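Side-chain contacts in linoleate 11-lipoxygenase (Gaeumannomyces graminis, PDB 5FX8), which oxidises linoleic and alpha-linolenic acids with molecular oxygen at a catalytic manganese, giving 11S- and 13R-hydroperoxy fatty acids, the former then converted to the latter: residues S192-K197 with T261-D266; K197-T202 with L248-K253; R311-G316 with D417-A422. One frame throughout, in Å; residues are numbered along the deposited sequence.

Interaction 1: S192-K197 with T261-D266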
loop_
_atom_site.group_PDB
_atom_site.type_symbol
_atom_site.label_atom_id
_atom_site.label_comp_id
_atom_site.label_asym_id
_atom_site.label_seq_id
_atom_site.Cartn_x
_atom_site.Cartn_y
_atom_site.Cartn_z
ATOM N N SER A 192 -32.204 -30.035 1.117
ATOM C CA SER A 192 -32.617 -29.785 -0.253
ATOM C C SER A 192 -33.889 -28.947 -0.345
ATOM O O SER A 192 -34.119 -28.321 -1.377
ATOM C CB SER A 192 -32.766 -31.112 -0.993
ATOM O OG SER A 192 -33.727 -31.940 -0.401
ATOM N N LYS A 193 -34.700 -28.874 0.704
ATOM C CA LYS A 193 -35.845 -27.973 0.656
ATOM C C LYS A 193 -35.389 -26.529 0.681
ATOM O O LYS A 193 -35.974 -25.663 0.014
ATOM C CB LYS A 193 -36.778 -28.233 1.832
ATOM C CG LYS A 193 -37.712 -29.394 1.675
ATOM C CD LYS A 193 -38.505 -29.599 2.968
ATOM C CE LYS A 193 -39.098 -28.282 3.486
ATOM N NZ LYS A 193 -39.734 -28.383 4.836
ATOM N N VAL A 194 -34.354 -26.257 1.468
ATOM C CA VAL A 194 -33.761 -24.933 1.500
ATOM C C VAL A 194 -33.136 -24.614 0.154
ATOM O O VAL A 194 -33.360 -23.540 -0.414
ATOM C CB VAL A 194 -32.729 -24.844 2.637
ATOM C CG1 VAL A 194 -32.372 -23.434 2.892
ATOM C CG2 VAL A 194 -33.265 -25.464 3.879
ATOM N N VAL A 195 -32.358 -25.554 -0.383
ATOM C CA VAL A 195 -31.720 -25.348 -1.680
ATOM C C VAL A 195 -32.765 -25.110 -2.760
ATOM O O VAL A 195 -32.587 -24.259 -3.628
ATOM C CB VAL A 195 -30.806 -26.536 -2.026
ATOM C CG1 VAL A 195 -30.054 -26.267 -3.298
ATOM C CG2 VAL A 195 -29.832 -26.789 -0.915
ATOM N N LYS A 196 -33.874 -25.834 -2.718
ATOM C CA LYS A 196 -34.882 -25.660 -3.756
ATOM C C LYS A 196 -35.561 -24.306 -3.641
ATOM O O LYS A 196 -35.761 -23.621 -4.652
ATOM C CB LYS A 196 -35.904 -26.784 -3.687
ATOM C CG LYS A 196 -37.064 -26.654 -4.643
ATOM C CD LYS A 196 -36.640 -26.969 -6.050
ATOM C CE LYS A 196 -36.186 -28.389 -6.160
ATOM N NZ LYS A 196 -35.908 -28.655 -7.578
ATOM N N LYS A 197 -35.913 -23.886 -2.420
ATOM C CA LYS A 197 -36.556 -22.578 -2.305
ATOM C C LYS A 197 -35.596 -21.429 -2.597
ATOM O O LYS A 197 -36.050 -20.343 -2.955
ATOM C CB LYS A 197 -37.188 -22.391 -0.920
ATOM C CG LYS A 197 -38.328 -23.336 -0.646
ATOM C CD LYS A 197 -39.317 -22.796 0.363
ATOM C CE LYS A 197 -38.627 -22.301 1.591
ATOM N NZ LYS A 197 -39.450 -21.246 2.245
ATOM N N THR A 261 -24.712 -24.657 9.475
ATOM C CA THR A 261 -24.739 -24.248 8.078
ATOM C C THR A 261 -25.824 -23.199 7.909
ATOM O O THR A 261 -26.992 -23.472 8.169
ATOM C CB THR A 261 -25.005 -25.435 7.149
ATOM O OG1 THR A 261 -24.092 -26.496 7.435
ATOM C CG2 THR A 261 -24.798 -25.030 5.716
ATOM N N TYR A 262 -25.446 -22.016 7.466
ATOM C CA TYR A 262 -26.373 -20.913 7.268
ATOM C C TYR A 262 -26.710 -20.710 5.791
ATOM O O TYR A 262 -25.999 -21.150 4.885
ATOM C CB TYR A 262 -25.789 -19.619 7.827
ATOM C CG TYR A 262 -25.491 -19.645 9.295
ATOM C CD1 TYR A 262 -24.287 -20.138 9.771
ATOM C CD2 TYR A 262 -26.394 -19.134 10.201
ATOM C CE1 TYR A 262 -24.021 -20.140 11.087
ATOM C CE2 TYR A 262 -26.129 -19.137 11.510
ATOM C CZ TYR A 262 -24.947 -19.643 11.951
ATOM O OH TYR A 262 -24.674 -19.641 13.282
ATOM N N THR A 263 -27.793 -19.990 5.563
ATOM C CA THR A 263 -28.317 -19.770 4.227
ATOM C C THR A 263 -28.967 -18.399 4.257
ATOM O O THR A 263 -29.294 -17.910 5.342
ATOM C CB THR A 263 -29.322 -20.886 3.856
ATOM O OG1 THR A 263 -28.618 -22.065 3.457
ATOM C CG2 THR A 263 -30.208 -20.502 2.776
ATOM N N PRO A 264 -29.121 -17.728 3.108
ATOM C CA PRO A 264 -29.959 -16.520 3.092
ATOM C C PRO A 264 -31.408 -16.760 3.517
ATOM O O PRO A 264 -32.164 -15.794 3.614
ATOM C CB PRO A 264 -29.883 -16.057 1.638
ATOM C CG PRO A 264 -28.614 -16.588 1.148
ATOM C CD PRO A 264 -28.335 -17.866 1.877
ATOM N N LEU A 265 -31.820 -17.997 3.767
ATOM C CA LEU A 265 -33.147 -18.298 4.290
ATOM C C LEU A 265 -33.184 -18.420 5.811
ATOM O O LEU A 265 -34.272 -18.551 6.375
ATOM C CB LEU A 265 -33.686 -19.597 3.669
ATOM C CG LEU A 265 -33.949 -19.540 2.172
ATOM C CD1 LEU A 265 -34.633 -20.807 1.759
ATOM C CD2 LEU A 265 -34.779 -18.316 1.817
ATOM N N ASP A 266 -32.035 -18.410 6.478
ATOM C CA ASP A 266 -31.970 -18.291 7.925
ATOM C C ASP A 266 -32.541 -16.950 8.363
ATOM O O ASP A 266 -32.833 -16.077 7.554
ATOM C CB ASP A 266 -30.524 -18.379 8.422
ATOM C CG ASP A 266 -30.011 -19.787 8.507
ATOM O OD1 ASP A 266 -29.504 -20.295 7.501
ATOM O OD2 ASP A 266 -30.085 -20.386 9.586
#
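Val194 and Lys197 of helix 192-199 pack against the type I beta turn from Thr263 to Asp266, which follows strand 261-262, an outermost strand of a five-stranded antiparallel sheet. One methyl group carries most of the contact. Val194 has CG1 anti to its main-chain nitrogen (chi1 -166°), and this branch is directed into the angle between two turn side chains. Its CG1 lies 3.6 Å from Thr263 CG2 and equally 3.6 Å from Leu265 CD1. The valine side chain runs antiparallel to those of both partners, and the methyls meet alongside. Leu265 CD1 reaches further along the helix, 3.7 Å from the carbonyl oxygen of Val194 and 4.0 Å from Lys197 CB. Lysine suits this exposed border because its first carbon can join apolar packing while the rest of the chain, bent at chi3, runs on toward its charged end.

The turn holds its own shape. Asp266 N donates to Thr263 O over 3.0 Å, closing the turn, and Asp266 OD1 accepts from Thr263 N at 2.6 Å in a bent bond (N-H...O 130°), met on the anti side and 26° out of the carboxylate plane. The other carboxylate oxygen, OD2, forms a salt bridge with Lys508. Pro264 fits the second position, where its ring-restricted phi is the one required, and touches Trp271 of helix 268-305. A threonine preceding it can turn a methyl to the helix. The arrangement is that of a proline-containing type I turn, braced by an aspartate at its fourth position and covered by one face of a short helix.

Interaction 2: K197-T202 with L248-K253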
loop_
_atom_site.group_PDB
_atom_site.type_symbol
_atom_site.label_atom_id
_atom_site.label_comp_id
_atom_site.label_asym_id
_atom_site.label_seq_id
_atom_site.Cartn_x
_atom_site.Cartn_y
_atom_site.Cartn_z
ATOM N N LYS A 197 -35.913 -23.886 -2.420
ATOM C CA LYS A 197 -36.556 -22.578 -2.305
ATOM C C LYS A 197 -35.596 -21.429 -2.597
ATOM O O LYS A 197 -36.050 -20.343 -2.955
ATOM C CB LYS A 197 -37.188 -22.391 -0.920
ATOM C CG LYS A 197 -38.328 -23.336 -0.646
ATOM C CD LYS A 197 -39.317 -22.796 0.363
ATOM C CE LYS A 197 -38.627 -22.301 1.591
ATOM N NZ LYS A 197 -39.450 -21.246 2.245
ATOM N N LEU A 198 -34.291 -21.644 -2.472
ATOM C CA LEU A 198 -33.321 -20.581 -2.688
ATOM C C LEU A 198 -32.837 -20.501 -4.136
ATOM O O LEU A 198 -32.648 -19.411 -4.672
ATOM C CB LEU A 198 -32.140 -20.791 -1.742
ATOM C CG LEU A 198 -30.993 -19.798 -1.780
ATOM C CD1 LEU A 198 -31.408 -18.492 -1.222
ATOM C CD2 LEU A 198 -29.897 -20.347 -0.968
ATOM N N THR A 199 -32.639 -21.626 -4.786
ATOM C CA THR A 199 -32.024 -21.643 -6.092
ATOM C C THR A 199 -32.930 -22.126 -7.205
ATOM O O THR A 199 -32.546 -22.007 -8.371
ATOM C CB THR A 199 -30.789 -22.540 -6.082
ATOM O OG1 THR A 199 -31.211 -23.898 -5.929
ATOM C CG2 THR A 199 -29.891 -22.157 -4.959
ATOM N N ALA A 200 -34.099 -22.674 -6.879
ATOM C CA ALA A 200 -35.071 -23.294 -7.774
ATOM C C ALA A 200 -34.558 -24.581 -8.395
ATOM O O ALA A 200 -35.157 -25.073 -9.343
ATOM C CB ALA A 200 -35.531 -22.338 -8.879
ATOM N N THR A 201 -33.469 -25.141 -7.888
ATOM C CA THR A 201 -32.938 -26.371 -8.447
ATOM C C THR A 201 -32.282 -27.123 -7.299
ATOM O O THR A 201 -32.608 -26.886 -6.134
ATOM C CB THR A 201 -32.042 -26.050 -9.667
ATOM O OG1 THR A 201 -31.460 -27.234 -10.221
ATOM C CG2 THR A 201 -30.952 -25.039 -9.337
ATOM N N THR A 202 -31.397 -28.060 -7.597
ATOM C CA THR A 202 -30.766 -28.851 -6.548
ATOM C C THR A 202 -29.259 -28.672 -6.556
ATOM O O THR A 202 -28.668 -28.260 -7.553
ATOM C CB THR A 202 -31.052 -30.334 -6.706
ATOM O OG1 THR A 202 -30.322 -30.818 -7.836
ATOM C CG2 THR A 202 -32.510 -30.549 -6.933
ATOM N N LEU A 248 -24.065 -15.656 -6.844
ATOM C CA LEU A 248 -24.805 -15.420 -5.614
ATOM C C LEU A 248 -24.351 -16.326 -4.476
ATOM O O LEU A 248 -23.785 -17.400 -4.703
ATOM C CB LEU A 248 -26.313 -15.615 -5.858
ATOM C CG LEU A 248 -27.096 -14.549 -6.610
ATOM C CD1 LEU A 248 -28.511 -15.000 -6.694
ATOM C CD2 LEU A 248 -27.056 -13.249 -5.892
ATOM N N PRO A 249 -24.597 -15.924 -3.236
ATOM C CA PRO A 249 -24.314 -16.808 -2.106
ATOM C C PRO A 249 -25.360 -17.894 -1.963
ATOM O O PRO A 249 -26.552 -17.684 -2.191
ATOM C CB PRO A 249 -24.352 -15.858 -0.903
ATOM C CG PRO A 249 -25.284 -14.817 -1.277
ATOM C CD PRO A 249 -25.132 -14.626 -2.780
ATOM N N LEU A 250 -24.892 -19.077 -1.580
ATOM C CA LEU A 250 -25.787 -20.197 -1.328
ATOM C C LEU A 250 -25.759 -20.611 0.139
ATOM O O LEU A 250 -26.777 -20.494 0.816
ATOM C CB LEU A 250 -25.437 -21.369 -2.259
ATOM C CG LEU A 250 -26.564 -22.371 -2.511
ATOM C CD1 LEU A 250 -26.381 -23.148 -3.799
ATOM C CD2 LEU A 250 -26.688 -23.332 -1.380
ATOM N N ALA A 251 -24.629 -21.070 0.666
ATOM C CA ALA A 251 -24.572 -21.505 2.053
ATOM C C ALA A 251 -23.211 -21.169 2.648
ATOM O O ALA A 251 -22.237 -20.940 1.934
ATOM C CB ALA A 251 -24.845 -23.002 2.174
ATOM N N ILE A 252 -23.157 -21.146 3.974
ATOM C CA ILE A 252 -21.924 -20.911 4.711
ATOM C C ILE A 252 -21.870 -21.907 5.854
ATOM O O ILE A 252 -22.795 -21.972 6.662
ATOM C CB ILE A 252 -21.837 -19.466 5.241
ATOM C CG1 ILE A 252 -21.827 -18.474 4.079
ATOM C CG2 ILE A 252 -20.587 -19.271 6.090
ATOM C CD1 ILE A 252 -21.820 -17.018 4.492
ATOM N N LYS A 253 -20.795 -22.680 5.928
ATOM C CA LYS A 253 -20.594 -23.658 6.982
ATOM C C LYS A 253 -19.398 -23.241 7.833
ATOM O O LYS A 253 -18.299 -23.053 7.303
ATOM C CB LYS A 253 -20.368 -25.043 6.383
ATOM C CG LYS A 253 -20.606 -26.163 7.339
ATOM C CD LYS A 253 -20.062 -27.447 6.823
ATOM C CE LYS A 253 -20.427 -28.558 7.745
ATOM N NZ LYS A 253 -19.605 -29.717 7.420
#
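Leu198 and Thr199, in the last turn of helix 192-199, meet Leu250 of strand 246-253 through apolar groups. Thr199 CG2 lies 3.8 Å from Leu250 CD1, the two side chains crossing at about a right angle, and Leu198 CD2 is 4.2 Å from Leu250 CG. Leu198 also packs on main chain: the same CD2 methyl is 3.6 Å from Leu250 O. Leucine suits both places, since its long branched end can span the gap between helix and strand.

The polar contacts gather at the helix end, where Leu198 O hydrogen-bonds to Arg243. With chi1 at 69°, Thr199 OG1 sits between the backbone nitrogen and carbonyl carbon, where it accepts from Thr201 N over 3.2 Å, forming an ST turn, and hydrogen-bonds back to Val195 O. Two bonds thus hold the hydroxyl, and its methyl is left facing the strand. Ala200 ends the helix with a positive phi.

On the strand side, Leu250 and Ala251 both pair with Leu237, a classic beta bulge. Leu206 of helix 203-208 touches Thr199 and Leu250; the contact thus sits between the end of helix 192-199, helix 203-208 and the sheet, with helices 161-166 and 268-305 packing on Pro249.

Interaction 3: R311-G316 with D417-A422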
loop_
_atom_site.group_PDB
_atom_site.type_symbol
_atom_site.label_atom_id
_atom_site.label_comp_id
_atom_site.label_asym_id
_atom_site.label_seq_id
_atom_site.Cartn_x
_atom_site.Cartn_y
_atom_site.Cartn_z
ATOM N N ARG A 311 24.794 -3.343 -14.869
ATOM C CA ARG A 311 24.573 -2.563 -16.086
ATOM C C ARG A 311 23.661 -3.254 -17.082
ATOM O O ARG A 311 23.400 -2.698 -18.138
ATOM C CB ARG A 311 25.905 -2.215 -16.757
ATOM C CG ARG A 311 26.834 -1.454 -15.842
ATOM C CD ARG A 311 28.105 -0.987 -16.537
ATOM N NE ARG A 311 29.108 -2.028 -16.785
ATOM C CZ ARG A 311 29.502 -2.416 -17.993
ATOM N NH1 ARG A 311 28.973 -1.868 -19.079
ATOM N NH2 ARG A 311 30.423 -3.354 -18.122
ATOM N N HIS A 312 23.160 -4.414 -16.761
ATOM C CA HIS A 312 22.193 -5.100 -17.601
ATOM C C HIS A 312 20.837 -4.396 -17.568
ATOM O O HIS A 312 20.331 -4.089 -16.487
ATOM C CB HIS A 312 22.044 -6.511 -17.121
ATOM C CG HIS A 312 21.437 -7.420 -18.122
ATOM N ND1 HIS A 312 20.164 -7.253 -18.598
ATOM C CD2 HIS A 312 21.927 -8.513 -18.737
ATOM C CE1 HIS A 312 19.890 -8.206 -19.461
ATOM N NE2 HIS A 312 20.946 -8.983 -19.565
ATOM N N PRO A 313 20.215 -4.141 -18.722
ATOM C CA PRO A 313 18.931 -3.398 -18.727
ATOM C C PRO A 313 17.799 -4.066 -17.957
ATOM O O PRO A 313 16.925 -3.385 -17.388
ATOM C CB PRO A 313 18.616 -3.294 -20.228
ATOM C CG PRO A 313 19.950 -3.383 -20.873
ATOM C CD PRO A 313 20.743 -4.341 -20.078
ATOM N N VAL A 314 17.789 -5.387 -17.928
ATOM C CA VAL A 314 16.762 -6.090 -17.176
ATOM C C VAL A 314 16.995 -5.934 -15.674
ATOM O O VAL A 314 16.041 -5.816 -14.898
ATOM C CB VAL A 314 16.708 -7.563 -17.602
ATOM C CG1 VAL A 314 15.739 -8.286 -16.766
ATOM C CG2 VAL A 314 16.289 -7.657 -19.022
ATOM N N MET A 315 18.262 -5.899 -15.248
ATOM C CA MET A 315 18.579 -5.653 -13.851
ATOM C C MET A 315 18.047 -4.314 -13.399
ATOM O O MET A 315 17.547 -4.193 -12.283
ATOM C CB MET A 315 20.089 -5.707 -13.618
ATOM C CG MET A 315 20.506 -5.728 -12.142
ATOM S SD MET A 315 20.000 -7.262 -11.360
ATOM C CE MET A 315 18.649 -6.766 -10.327
ATOM N N GLY A 316 18.155 -3.297 -14.250
ATOM C CA GLY A 316 17.662 -1.981 -13.889
ATOM C C GLY A 316 16.152 -1.919 -13.771
ATOM O O GLY A 316 15.622 -1.283 -12.859
ATOM N N ASP A 417 12.149 -6.074 -27.073
ATOM C CA ASP A 417 12.545 -5.846 -28.457
ATOM C C ASP A 417 13.589 -4.739 -28.559
ATOM O O ASP A 417 14.531 -4.842 -29.339
ATOM C CB ASP A 417 11.333 -5.518 -29.325
ATOM C CG ASP A 417 10.390 -6.707 -29.528
ATOM O OD1 ASP A 417 10.790 -7.893 -29.419
ATOM O OD2 ASP A 417 9.209 -6.423 -29.803
ATOM N N SER A 418 13.466 -3.690 -27.759
ATOM C CA SER A 418 14.468 -2.633 -27.815
ATOM C C SER A 418 15.833 -3.125 -27.334
ATOM O O SER A 418 16.873 -2.720 -27.864
ATOM C CB SER A 418 13.992 -1.435 -27.000
ATOM O OG SER A 418 15.072 -0.580 -26.632
ATOM N N THR A 419 15.854 -4.002 -26.339
ATOM C CA THR A 419 17.127 -4.459 -25.797
ATOM C C THR A 419 17.815 -5.472 -26.699
ATOM O O THR A 419 19.038 -5.465 -26.820
ATOM C CB THR A 419 16.881 -5.053 -24.419
ATOM O OG1 THR A 419 16.389 -4.024 -23.584
ATOM C CG2 THR A 419 18.128 -5.655 -23.835
ATOM N N TYR A 420 17.047 -6.359 -27.311
ATOM C CA TYR A 420 17.584 -7.471 -28.065
ATOM C C TYR A 420 17.445 -7.319 -29.571
ATOM O O TYR A 420 18.016 -8.124 -30.307
ATOM C CB TYR A 420 16.901 -8.760 -27.626
ATOM C CG TYR A 420 17.232 -9.134 -26.221
ATOM C CD1 TYR A 420 18.386 -9.821 -25.942
ATOM C CD2 TYR A 420 16.384 -8.805 -25.167
ATOM C CE1 TYR A 420 18.699 -10.174 -24.671
ATOM C CE2 TYR A 420 16.689 -9.146 -23.884
ATOM C CZ TYR A 420 17.856 -9.837 -23.642
ATOM O OH TYR A 420 18.213 -10.202 -22.382
ATOM N N GLY A 421 16.651 -6.361 -30.030
ATOM C CA GLY A 421 16.610 -5.917 -31.405
ATOM C C GLY A 421 16.105 -6.849 -32.476
ATOM O O GLY A 421 16.856 -7.131 -33.413
ATOM N N ALA A 422 14.861 -7.318 -32.398
ATOM C CA ALA A 422 14.300 -8.046 -33.544
ATOM C C ALA A 422 12.792 -8.189 -33.413
ATOM O O ALA A 422 12.110 -7.235 -33.033
ATOM C CB ALA A 422 14.939 -9.432 -33.727
#
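The His312 imidazole receives Tyr420 OH at its edge, near the ring plane, the two side chains crossing at about a right angle. The hydroxyl oxygen is 3.9 Å from His312 CE1 and 4.1 Å from NE2, distances of loose packing; the hydroxyl's hydrogen bond goes to Asp433. Also at the imidazole edge, and only 5° out of plane, Val314 N donates to His312 ND1 over 3.1 Å, which makes His312 the N-cap of helix 313-321. With CG anti to its own main-chain nitrogen (chi1 -162°), the histidine can swing ND1 over the first turn. The Tyr420 ring has Thr419 CG2 above one face, offset toward its rim.

Beside the rings, Pro313 and Thr419 cross obliquely: Pro313 CB is 4.1 Å from Thr419 OG1, and CG is 4.2 Å from Thr419 CG2. Proline suits the first position of a helix, where its lack of an N-H costs no helical bond. Thr419 OG1 is hydrogen-bonded to Phe415 O, one turn back in helix 396-420, and Gly421 ends that helix with positive phi.

The contact is buried, yet its polar ends are provided for: His312 NE2 and Tyr420 OH both hydrogen-bond to Asp433 OD2. Because ND1 accepts a hydrogen bond from Val314 N, the pattern is consistent with NE2 carrying the imidazole hydrogen, and one carboxylate oxygen ties the start of one helix to the end of another.

Interactions 1 and 2 are one neighbourhood, their centres about 6 Å apart. They share Lys197 and helix 192-199, which packs on strand 246-253 and on the turn that follows the neighbouring strand 261-262 of the same antiparallel sheet; a probable hydrogen bond from Tyr262 N to Ile252 O joins those strands. Along the chain interaction 2 is nested inside the loop closed by interaction 1. Interaction 3 follows both in sequence and lies on the opposite side of the chain's centre, its own centre about 58 and 53 Å from theirs, where helices 313-321 and 396-420 meet. All three are structural packing within the lipoxygenase fold, away from the manganese site.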